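Local coordinates for uncharacterized protein VP1736 (Vibrio parahaemolyticus, PDB 3LXQ) that is of unknown function but belongs to the sulfatase family, within the alkaline phosphatase clan of alpha/beta folds, at residues 163-168 against 359-363; 204-208 against 222-226; 337-341 against 388-392; 53-57 against 430-434. One frame throughout, in Å; residues are numbered along the deposited sequence.

Contact 1 (163-168 against 359-363); sequences FTIADL and KTPMI
The aromatic ring of F163 fills the angle made by T360, P361 and M362, and carries most of this contact. From CB, which points at the opposing segment, the ring leaves with CG anti to the backbone N (chi1 175°), a torsion that extends it across the gap. Its near end, CG and CD1, lies under the proline: P361 CD stands 4.0 Å from F163 CD1, over one face and offset toward the rim, a CH-pi contact. Further out, F163 CE2 meets M362 CG at 3.5 Å, while the selenium of this selenomethionine approaches obliquely, 5.0 Å from M362 SE to the centroid of the F163 ring. At the tip, F163 CZ comes to 3.6 Å from T360 CB. L168 CD2 adds a methyl contact to T360 CG2 from the first turn of helix 165-171, which T164 caps, its OG1 accepting from D167 N. T360 OG1 accepts from M362 N (3.0 Å) in an ST turn, which holds the loop after strand 358-360 round the ring. L351 of helix 346-353 packs on both L168 and M362. Made of hydrocarbon, aromatic ring and selenium, the join depends on shape and dispersion rather than polar bonds between the segments.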
loop_
_atom_site.group_PDB
_atom_site.type_symbol
_atom_site.label_atom_id
_atom_site.label_comp_id
_atom_site.label_asym_id
_atom_site.label_seq_id
_atom_site.Cartn_x
_atom_site.Cartn_y
_atom_site.Cartn_z
ATOM N N PHE A 163 -6.924 0.726 -14.365
ATOM C CA PHE A 163 -6.845 -0.564 -13.708
ATOM C C PHE A 163 -6.846 -0.459 -12.181
ATOM O O PHE A 163 -6.034 0.271 -11.596
ATOM C CB PHE A 163 -5.654 -1.423 -14.172
ATOM C CG PHE A 163 -5.537 -2.693 -13.384
ATOM C CD1 PHE A 163 -6.283 -3.813 -13.730
ATOM C CD2 PHE A 163 -4.799 -2.724 -12.211
ATOM C CE1 PHE A 163 -6.221 -4.971 -12.957
ATOM C CE2 PHE A 163 -4.745 -3.876 -11.433
ATOM C CZ PHE A 163 -5.431 -4.990 -11.804
ATOM N N THR A 164 -7.780 -1.179 -11.556
ATOM C CA THR A 164 -7.802 -1.379 -10.097
ATOM C C THR A 164 -8.171 -2.842 -9.795
ATOM O O THR A 164 -8.899 -3.469 -10.573
ATOM C CB THR A 164 -8.832 -0.456 -9.361
ATOM O OG1 THR A 164 -10.170 -0.843 -9.711
ATOM C CG2 THR A 164 -8.618 1.018 -9.691
ATOM N N ILE A 165 -7.715 -3.365 -8.657
ATOM C CA ILE A 165 -8.157 -4.692 -8.216
ATOM C C ILE A 165 -9.626 -4.665 -7.799
ATOM O O ILE A 165 -10.269 -5.708 -7.731
ATOM C CB ILE A 165 -7.297 -5.289 -7.067
ATOM C CG1 ILE A 165 -7.321 -4.388 -5.827
ATOM C CG2 ILE A 165 -5.855 -5.572 -7.551
ATOM C CD1 ILE A 165 -7.029 -5.133 -4.507
ATOM N N ALA A 166 -10.145 -3.467 -7.518
ATOM C CA ALA A 166 -11.563 -3.286 -7.227
ATOM C C ALA A 166 -12.403 -3.737 -8.401
ATOM O O ALA A 166 -13.295 -4.583 -8.229
ATOM C CB ALA A 166 -11.881 -1.839 -6.885
ATOM N N ASP A 167 -12.131 -3.186 -9.587
ATOM C CA ASP A 167 -12.966 -3.556 -10.724
ATOM C C ASP A 167 -12.638 -4.949 -11.258
ATOM O O ASP A 167 -13.526 -5.607 -11.832
ATOM C CB ASP A 167 -13.016 -2.475 -11.813
ATOM C CG ASP A 167 -11.872 -2.552 -12.773
ATOM O OD1 ASP A 167 -11.954 -3.352 -13.732
ATOM O OD2 ASP A 167 -10.909 -1.786 -12.590
ATOM N N LEU A 168 -11.416 -5.421 -11.026
ATOM C CA LEU A 168 -11.055 -6.798 -11.388
ATOM C C LEU A 168 -11.905 -7.756 -10.564
ATOM O O LEU A 168 -12.577 -8.620 -11.121
ATOM C CB LEU A 168 -9.550 -7.073 -11.193
ATOM C CG LEU A 168 -8.992 -8.490 -11.475
ATOM C CD1 LEU A 168 -9.272 -8.965 -12.908
ATOM C CD2 LEU A 168 -7.509 -8.597 -11.176
ATOM N N LYS A 359 -4.683 -11.600 -14.665
ATOM C CA LYS A 359 -4.185 -11.102 -15.942
ATOM C C LYS A 359 -4.268 -9.578 -15.882
ATOM O O LYS A 359 -5.321 -9.001 -16.137
ATOM C CB LYS A 359 -5.019 -11.647 -17.120
ATOM C CG LYS A 359 -4.558 -11.134 -18.488
ATOM C CD LYS A 359 -5.222 -11.869 -19.641
ATOM C CE LYS A 359 -4.501 -11.613 -20.962
ATOM N NZ LYS A 359 -5.149 -12.407 -22.059
ATOM N N THR A 360 -3.166 -8.928 -15.506
ATOM C CA THR A 360 -3.188 -7.496 -15.257
ATOM C C THR A 360 -1.897 -6.858 -15.756
ATOM O O THR A 360 -0.922 -7.568 -16.030
ATOM C CB THR A 360 -3.363 -7.177 -13.745
ATOM O OG1 THR A 360 -2.089 -7.164 -13.093
ATOM C CG2 THR A 360 -4.297 -8.181 -13.058
ATOM N N PRO A 361 -1.878 -5.513 -15.869
ATOM C CA PRO A 361 -0.636 -4.837 -16.211
ATOM C C PRO A 361 0.261 -4.537 -15.004
ATOM O O PRO A 361 1.277 -3.872 -15.163
ATOM C CB PRO A 361 -1.121 -3.542 -16.866
ATOM C CG PRO A 361 -2.386 -3.244 -16.157
ATOM C CD PRO A 361 -3.029 -4.592 -15.918
HETATM N N MSE A 362 -0.095 -5.027 -13.818
HETATM C CA MSE A 362 0.703 -4.780 -12.604
HETATM C C MSE A 362 2.109 -5.372 -12.694
HETATM O O MSE A 362 2.279 -6.535 -13.057
HETATM C CB MSE A 362 0.005 -5.325 -11.352
HETATM C CG MSE A 362 -1.382 -4.769 -11.099
HETATM SE SE MSE A 362 -2.003 -5.193 -9.304
HETATM C CE MSE A 362 -2.556 -7.045 -9.577
ATOM N N ILE A 363 3.112 -4.568 -12.348
ATOM C CA ILE A 363 4.488 -5.024 -12.371
ATOM C C ILE A 363 4.994 -5.401 -10.971
ATOM O O ILE A 363 6.119 -5.877 -10.817
ATOM C CB ILE A 363 5.432 -4.012 -13.058
ATOM C CG1 ILE A 363 5.512 -2.703 -12.259
ATOM C CG2 ILE A 363 4.970 -3.766 -14.487
ATOM C CD1 ILE A 363 6.604 -1.759 -12.729
#

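Contact 2 (204-208 against 222-226); sequences EKNYT and DLYNK
Y207 lies against one flank of helix 220-234, with its ring beside K226 and its hydroxyl next to L223. The carbon contacts of the ring are close. Y207 CE1 reaches K226 CB at 3.3 Å, and K226 CG sits 3.7 Å from Y207 CZ, so the root of the lysine chain rests obliquely on the outer part of the ring. L223 CD1 is a methyl tight against the hydroxyl oxygen, 3.2 Å from Y207 OH, and both side chains also touch I179 of strand 175-180. A second kind of contact is polar: the backbone D222 O lies at the edge of the ring, near its plane, 3.4 Å from Y207 CE1. There the slightly positive C-H rim probably meets the carbonyl oxygen favourably. Charge probably contributes little. The lysine chain bends at chi2 (57°), which turns its outer part back across the tyrosine, yet K226 NZ remains 5.9 Å from the centroid of the Y207 ring, at most a weak cation-pi attraction. Its bond to N206 O, 3.4 Å from K226 NZ, is also weak, as is a long ion pair with E229. The hydroxyl of Y207 is bonded to Y180 O, tying the loop after strand 200-202 to the end of a core strand of the alpha/beta fold. This surface contact therefore relies mainly on ring and aliphatic packing, the partners seen for the ammonium group being weak.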
loop_
_atom_site.group_PDB
_atom_site.type_symbol
_atom_site.label_atom_id
_atom_site.label_comp_id
_atom_site.label_asym_id
_atom_site.label_seq_id
_atom_site.Cartn_x
_atom_site.Cartn_y
_atom_site.Cartn_z
ATOM N N GLU A 204 -18.768 8.936 6.605
ATOM C CA GLU A 204 -19.248 9.544 7.848
ATOM C C GLU A 204 -20.781 9.585 7.980
ATOM O O GLU A 204 -21.325 9.287 9.046
ATOM C CB GLU A 204 -18.654 10.951 8.044
ATOM C CG GLU A 204 -18.768 11.456 9.482
ATOM C CD GLU A 204 -18.101 12.809 9.720
ATOM O OE1 GLU A 204 -17.449 13.350 8.795
ATOM O OE2 GLU A 204 -18.230 13.328 10.850
ATOM N N LYS A 205 -21.460 9.928 6.887
ATOM C CA LYS A 205 -22.917 10.043 6.858
ATOM C C LYS A 205 -23.654 8.732 7.186
ATOM O O LYS A 205 -24.845 8.757 7.491
ATOM C CB LYS A 205 -23.379 10.603 5.504
ATOM C CG LYS A 205 -23.068 9.719 4.300
ATOM C CD LYS A 205 -23.362 10.427 2.987
ATOM C CE LYS A 205 -23.420 9.429 1.839
ATOM N NZ LYS A 205 -23.574 10.101 0.516
ATOM N N ASN A 206 -22.934 7.609 7.140
ATOM C CA ASN A 206 -23.495 6.274 7.384
ATOM C C ASN A 206 -23.299 5.730 8.816
ATOM O O ASN A 206 -23.737 4.618 9.111
ATOM C CB ASN A 206 -22.928 5.249 6.375
ATOM C CG ASN A 206 -23.107 5.672 4.916
ATOM O OD1 ASN A 206 -22.135 5.971 4.220
ATOM N ND2 ASN A 206 -24.352 5.688 4.448
ATOM N N TYR A 207 -22.635 6.489 9.690
ATOM C CA TYR A 207 -22.425 6.066 11.091
ATOM C C TYR A 207 -23.514 6.572 12.038
ATOM O O TYR A 207 -23.611 7.775 12.322
ATOM C CB TYR A 207 -21.065 6.525 11.615
ATOM C CG TYR A 207 -19.870 5.837 10.989
ATOM C CD1 TYR A 207 -19.190 4.821 11.668
ATOM C CD2 TYR A 207 -19.404 6.218 9.727
ATOM C CE1 TYR A 207 -18.086 4.195 11.101
ATOM C CE2 TYR A 207 -18.303 5.602 9.149
ATOM C CZ TYR A 207 -17.650 4.586 9.838
ATOM O OH TYR A 207 -16.555 3.987 9.267
ATOM N N THR A 208 -24.311 5.641 12.548
ATOM C CA THR A 208 -25.460 5.982 13.369
ATOM C C THR A 208 -25.100 6.576 14.741
ATOM O O THR A 208 -25.598 7.648 15.086
ATOM C CB THR A 208 -26.430 4.787 13.517
ATOM O OG1 THR A 208 -25.689 3.598 13.824
ATOM C CG2 THR A 208 -27.220 4.571 12.221
ATOM N N ASP A 222 -14.686 3.328 16.135
ATOM C CA ASP A 222 -15.987 3.384 15.445
ATOM C C ASP A 222 -15.879 2.889 14.007
ATOM O O ASP A 222 -16.754 2.167 13.521
ATOM C CB ASP A 222 -16.605 4.789 15.495
ATOM C CG ASP A 222 -16.890 5.254 16.919
ATOM O OD1 ASP A 222 -17.620 4.551 17.666
ATOM O OD2 ASP A 222 -16.360 6.321 17.289
ATOM N N LEU A 223 -14.796 3.273 13.333
ATOM C CA LEU A 223 -14.496 2.765 11.991
ATOM C C LEU A 223 -14.450 1.239 11.980
ATOM O O LEU A 223 -15.051 0.592 11.123
ATOM C CB LEU A 223 -13.146 3.294 11.505
ATOM C CG LEU A 223 -12.625 2.794 10.152
ATOM C CD1 LEU A 223 -13.399 3.400 8.987
ATOM C CD2 LEU A 223 -11.147 3.118 10.033
ATOM N N TYR A 224 -13.733 0.698 12.958
ATOM C CA TYR A 224 -13.494 -0.727 13.069
ATOM C C TYR A 224 -14.717 -1.513 13.549
ATOM O O TYR A 224 -14.859 -2.688 13.205
ATOM C CB TYR A 224 -12.290 -0.986 13.979
ATOM C CG TYR A 224 -10.918 -0.708 13.373
ATOM C CD1 TYR A 224 -10.599 -1.092 12.062
ATOM C CD2 TYR A 224 -9.918 -0.109 14.137
ATOM C CE1 TYR A 224 -9.319 -0.859 11.528
ATOM C CE2 TYR A 224 -8.645 0.126 13.618
ATOM C CZ TYR A 224 -8.350 -0.247 12.325
ATOM O OH TYR A 224 -7.084 -0.000 11.857
ATOM N N ASN A 225 -15.591 -0.887 14.344
ATOM C CA ASN A 225 -16.884 -1.515 14.691
ATOM C C ASN A 225 -17.744 -1.604 13.428
ATOM O O ASN A 225 -18.419 -2.605 13.191
ATOM C CB ASN A 225 -17.648 -0.737 15.773
ATOM C CG ASN A 225 -16.906 -0.661 17.115
ATOM O OD1 ASN A 225 -16.989 0.352 17.813
ATOM N ND2 ASN A 225 -16.209 -1.728 17.488
ATOM N N LYS A 226 -17.688 -0.547 12.616
ATOM C CA LYS A 226 -18.445 -0.457 11.372
ATOM C C LYS A 226 -17.980 -1.501 10.380
ATOM O O LYS A 226 -18.783 -2.059 9.631
ATOM C CB LYS A 226 -18.280 0.931 10.737
ATOM C CG LYS A 226 -19.228 1.208 9.568
ATOM C CD LYS A 226 -20.680 1.036 10.037
ATOM C CE LYS A 226 -21.691 1.748 9.152
ATOM N NZ LYS A 226 -23.089 1.333 9.535
#

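Contact 3 (337-341 against 388-392)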
loop_
_atom_site.group_PDB
_atom_site.type_symbol
_atom_site.label_atom_id
_atom_site.label_comp_id
_atom_site.label_asym_id
_atom_site.label_seq_id
_atom_site.Cartn_x
_atom_site.Cartn_y
_atom_site.Cartn_z
ATOM N N ASP A 337 9.387 -12.162 7.050
ATOM C CA ASP A 337 9.814 -12.033 5.654
ATOM C C ASP A 337 10.646 -10.759 5.497
ATOM O O ASP A 337 10.135 -9.645 5.549
ATOM C CB ASP A 337 8.562 -11.987 4.772
ATOM C CG ASP A 337 8.866 -11.989 3.262
ATOM O OD1 ASP A 337 10.028 -11.802 2.838
ATOM O OD2 ASP A 337 7.902 -12.172 2.495
ATOM N N ASP A 338 11.941 -10.938 5.303
ATOM C CA ASP A 338 12.863 -9.818 5.241
ATOM C C ASP A 338 13.123 -9.345 3.798
ATOM O O ASP A 338 14.022 -8.531 3.568
ATOM C CB ASP A 338 14.189 -10.178 5.952
ATOM C CG ASP A 338 13.984 -10.650 7.403
ATOM O OD1 ASP A 338 13.180 -10.044 8.148
ATOM O OD2 ASP A 338 14.641 -11.637 7.817
ATOM N N ARG A 339 12.347 -9.834 2.828
ATOM C CA ARG A 339 12.589 -9.471 1.413
ATOM C C ARG A 339 12.164 -8.034 1.134
ATOM O O ARG A 339 11.042 -7.656 1.462
ATOM C CB ARG A 339 11.885 -10.444 0.446
ATOM C CG ARG A 339 12.418 -11.897 0.460
ATOM C CD ARG A 339 11.594 -12.837 -0.451
ATOM N NE ARG A 339 10.172 -12.867 -0.093
ATOM C CZ ARG A 339 9.220 -13.522 -0.762
ATOM N NH1 ARG A 339 9.499 -14.218 -1.866
ATOM N NH2 ARG A 339 7.968 -13.476 -0.324
ATOM N N ILE A 340 13.057 -7.229 0.556
ATOM C CA ILE A 340 12.716 -5.840 0.245
ATOM C C ILE A 340 11.540 -5.834 -0.734
ATOM O O ILE A 340 11.579 -6.510 -1.766
ATOM C CB ILE A 340 13.892 -5.018 -0.368
ATOM C CG1 ILE A 340 15.160 -5.167 0.474
ATOM C CG2 ILE A 340 13.516 -3.520 -0.445
ATOM C CD1 ILE A 340 16.388 -4.702 -0.234
ATOM N N ALA A 341 10.508 -5.069 -0.394
ATOM C CA ALA A 341 9.290 -4.991 -1.198
ATOM C C ALA A 341 8.659 -3.606 -1.101
ATOM O O ALA A 341 9.060 -2.792 -0.265
ATOM C CB ALA A 341 8.304 -6.072 -0.754
ATOM N N TYR A 388 15.608 4.073 -5.950
ATOM C CA TYR A 388 15.524 2.640 -6.220
ATOM C C TYR A 388 16.494 1.914 -5.286
ATOM O O TYR A 388 17.729 1.998 -5.431
ATOM C CB TYR A 388 15.831 2.340 -7.697
ATOM C CG TYR A 388 15.293 1.002 -8.202
ATOM C CD1 TYR A 388 14.000 0.892 -8.722
ATOM C CD2 TYR A 388 16.091 -0.148 -8.172
ATOM C CE1 TYR A 388 13.511 -0.345 -9.202
ATOM C CE2 TYR A 388 15.623 -1.363 -8.630
ATOM C CZ TYR A 388 14.336 -1.458 -9.141
ATOM O OH TYR A 388 13.898 -2.664 -9.589
ATOM N N LEU A 389 15.915 1.250 -4.297
ATOM C CA LEU A 389 16.649 0.506 -3.286
ATOM C C LEU A 389 16.691 -0.983 -3.637
ATOM O O LEU A 389 15.650 -1.598 -3.920
ATOM C CB LEU A 389 16.012 0.710 -1.903
ATOM C CG LEU A 389 16.657 -0.008 -0.698
ATOM C CD1 LEU A 389 18.007 0.620 -0.287
ATOM C CD2 LEU A 389 15.710 -0.085 0.501
ATOM N N THR A 390 17.900 -1.540 -3.654
ATOM C CA THR A 390 18.107 -2.990 -3.753
ATOM C C THR A 390 19.060 -3.429 -2.635
ATOM O O THR A 390 19.558 -2.601 -1.878
ATOM C CB THR A 390 18.704 -3.405 -5.128
ATOM O OG1 THR A 390 20.112 -3.168 -5.119
ATOM C CG2 THR A 390 18.071 -2.619 -6.279
ATOM N N ARG A 391 19.324 -4.727 -2.531
ATOM C CA ARG A 391 20.180 -5.229 -1.459
ATOM C C ARG A 391 21.628 -4.758 -1.593
ATOM O O ARG A 391 22.387 -4.785 -0.625
ATOM C CB ARG A 391 20.119 -6.753 -1.402
ATOM C CG ARG A 391 18.901 -7.299 -0.687
ATOM C CD ARG A 391 18.955 -7.013 0.809
ATOM N NE ARG A 391 17.747 -7.473 1.487
ATOM C CZ ARG A 391 17.521 -7.358 2.796
ATOM N NH1 ARG A 391 16.391 -7.820 3.312
ATOM N NH2 ARG A 391 18.421 -6.788 3.593
ATOM N N ASP A 392 21.984 -4.294 -2.789
ATOM C CA ASP A 392 23.374 -4.009 -3.143
ATOM C C ASP A 392 23.680 -2.535 -3.350
ATOM O O ASP A 392 24.827 -2.103 -3.220
ATOM C CB ASP A 392 23.752 -4.806 -4.390
ATOM C CG ASP A 392 23.631 -6.290 -4.168
ATOM O OD1 ASP A 392 24.502 -6.863 -3.484
ATOM O OD2 ASP A 392 22.647 -6.878 -4.655
#
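An isoleucine lies over the face of an arginine here: I340 CG1 sits above the guanidinium of R391, 3.6 Å from R391 NE, and I340 CD1 runs on along the aliphatic part to 3.6 Å from R391 CD. The arginine reaches this place through a bend at chi2 (-69°). At the edge of the same group, R391 NH1 is modelled 2.5 Å from D338 O, too short to be relied on. E376 makes a salt bridge to R391 NE and also accepts from I340 N, so one carboxylate holds both the arginine and the backbone of the residue that covers it. The other branch, I340 CG2, meets L389 CD2 at 4.2 Å. The contact joins two beta sheets: the loop between strands 335-337 and 341-342, part of the large mixed sheet of the sulfatase-like domain, packs against strand 385-390 of the five-stranded antiparallel sheet. That loop is braced internally. D337 OD1 accepts from R339 N (3.0 Å) in an Asx turn and from R339 NE (3.1 Å), while R339 NH2 binds D337 OD2 at 3.1 Å, completing a side-on salt bridge. R339 NH2 and NH1 also bond L367 O and K369 O.

Contact 4 (53-57 against 430-434)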
loop_
_atom_site.group_PDB
_atom_site.type_symbol
_atom_site.label_atom_id
_atom_site.label_comp_id
_atom_site.label_asym_id
_atom_site.label_seq_id
_atom_site.Cartn_x
_atom_site.Cartn_y
_atom_site.Cartn_z
HETATM N N MSE A 53 13.265 1.296 -22.172
HETATM C CA MSE A 53 12.586 1.507 -20.900
HETATM C C MSE A 53 11.653 0.340 -20.523
HETATM O O MSE A 53 11.797 -0.255 -19.436
HETATM C CB MSE A 53 11.857 2.866 -20.929
HETATM C CG MSE A 53 11.279 3.329 -19.602
HETATM SE SE MSE A 53 9.449 2.673 -19.357
HETATM C CE MSE A 53 8.546 3.989 -20.472
ATOM N N LEU A 54 10.720 -0.001 -21.413
ATOM C CA LEU A 54 9.800 -1.106 -21.167
ATOM C C LEU A 54 10.513 -2.431 -20.914
ATOM O O LEU A 54 10.084 -3.219 -20.068
ATOM C CB LEU A 54 8.811 -1.289 -22.321
ATOM C CG LEU A 54 7.426 -0.636 -22.279
ATOM C CD1 LEU A 54 7.072 -0.125 -20.881
ATOM C CD2 LEU A 54 7.315 0.475 -23.303
ATOM N N ASP A 55 11.588 -2.683 -21.658
ATOM C CA ASP A 55 12.323 -3.929 -21.501
ATOM C C ASP A 55 12.921 -4.031 -20.113
ATOM O O ASP A 55 12.815 -5.076 -19.469
ATOM C CB ASP A 55 13.400 -4.087 -22.589
ATOM C CG ASP A 55 12.812 -4.385 -23.949
ATOM O OD1 ASP A 55 11.599 -4.687 -24.029
ATOM O OD2 ASP A 55 13.562 -4.317 -24.943
ATOM N N LEU A 56 13.509 -2.935 -19.639
ATOM C CA LEU A 56 14.127 -2.928 -18.330
ATOM C C LEU A 56 13.079 -3.006 -17.225
ATOM O O LEU A 56 13.338 -3.604 -16.182
ATOM C CB LEU A 56 15.033 -1.706 -18.146
ATOM C CG LEU A 56 16.299 -1.699 -19.011
ATOM C CD1 LEU A 56 16.950 -0.324 -18.964
ATOM C CD2 LEU A 56 17.288 -2.797 -18.582
ATOM N N VAL A 57 11.905 -2.412 -17.464
ATOM C CA VAL A 57 10.785 -2.466 -16.513
ATOM C C VAL A 57 10.257 -3.905 -16.415
ATOM O O VAL A 57 10.174 -4.474 -15.318
ATOM C CB VAL A 57 9.671 -1.423 -16.874
ATOM C CG1 VAL A 57 8.390 -1.657 -16.090
ATOM C CG2 VAL A 57 10.174 0.007 -16.631
ATOM N N ALA A 430 14.701 3.606 -15.753
ATOM C CA ALA A 430 13.592 2.965 -16.460
ATOM C C ALA A 430 12.333 2.867 -15.579
ATOM O O ALA A 430 11.221 3.171 -16.027
ATOM C CB ALA A 430 14.010 1.592 -16.963
ATOM N N ASN A 431 12.516 2.454 -14.329
ATOM C CA ASN A 431 11.408 2.365 -13.382
ATOM C C ASN A 431 10.879 3.733 -12.899
ATOM O O ASN A 431 9.683 3.884 -12.659
ATOM C CB ASN A 431 11.768 1.437 -12.224
ATOM C CG ASN A 431 11.663 -0.033 -12.611
ATOM O OD1 ASN A 431 10.562 -0.574 -12.776
ATOM N ND2 ASN A 431 12.804 -0.687 -12.750
ATOM N N ALA A 432 11.773 4.719 -12.789
ATOM C CA ALA A 432 11.403 6.108 -12.500
ATOM C C ALA A 432 10.453 6.696 -13.545
ATOM O O ALA A 432 9.596 7.515 -13.221
ATOM C CB ALA A 432 12.656 6.983 -12.408
ATOM N N LEU A 433 10.635 6.295 -14.800
ATOM C CA LEU A 433 9.899 6.861 -15.929
ATOM C C LEU A 433 8.572 6.184 -16.223
ATOM O O LEU A 433 7.718 6.758 -16.913
ATOM C CB LEU A 433 10.753 6.778 -17.192
ATOM C CG LEU A 433 12.022 7.612 -17.265
ATOM C CD1 LEU A 433 12.831 7.212 -18.493
ATOM C CD2 LEU A 433 11.685 9.099 -17.301
ATOM N N PHE A 434 8.406 4.957 -15.736
ATOM C CA PHE A 434 7.326 4.104 -16.239
ATOM C C PHE A 434 5.924 4.677 -16.007
ATOM O O PHE A 434 5.155 4.824 -16.958
ATOM C CB PHE A 434 7.431 2.664 -15.703
ATOM C CG PHE A 434 6.241 1.813 -16.044
ATOM C CD1 PHE A 434 6.013 1.413 -17.353
ATOM C CD2 PHE A 434 5.337 1.435 -15.062
ATOM C CE1 PHE A 434 4.914 0.642 -17.678
ATOM C CE2 PHE A 434 4.227 0.664 -15.379
ATOM C CZ PHE A 434 4.014 0.264 -16.698
HETATM O O HOH W 1 9.921 -3.160 -12.579
#
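M53, L56 and V57 pack on A430 and F434 where two helices cross steeply, 50-61 from near the start of the model and 422-441 from near its end. The short segments are 8.9 Å apart at their axes and cross at -106°, and the small A430 stands where the backbones come near each other. Packing on A430 comes first. L56 CB lies 3.7 Å from A430 CB, and V57 CG2 settles against the carbonyl, 3.4 Å from A430 O. The selenomethionine M53, bent at chi2 and chi3, passes over the same oxygen, with M53 CG 3.6 Å from A430 O. Aromatic contacts follow. V57 CG1, anti to its backbone N (chi1 168°), stands over one face of the F434 ring, 4.2 Å from the centroid, a CH-pi contact offset toward the rim. M53 SE and L54 CD1 are at the ring edge, near its plane, the leucine methyl 3.9 Å from F434 CE1. The polar part is small: N431 ND2 donates its hydrogens to R427 O and S60 OG, which fixes the amide so that its oxygen faces a bridging water. That water donates to N431 OD1 at 2.7 Å and to V57 O at 3.0 Å.

Contact 4 joins segments near the two ends of the modelled chain, and the other three fall between them in sequence. Contact 2 lies within the span of contact 1, whereas the segments of contacts 1 and 3 alternate along the chain. Contact 4 touches both contact 1, through I363 CD1 packed 3.8 Å from V57 CG1, and contact 3, where Y388 CE1 lies 3.6 Å from N431 ND2; contacts 1 and 3 do not touch, their nearest atoms about 8 Å apart. Together the three join the mixed-sheet domain, the five-stranded sheet and helices 50-61 and 422-441. Contact 2 stands across the chain's centre from contacts 3 and 4, its centre 42 Å from that of contact 4.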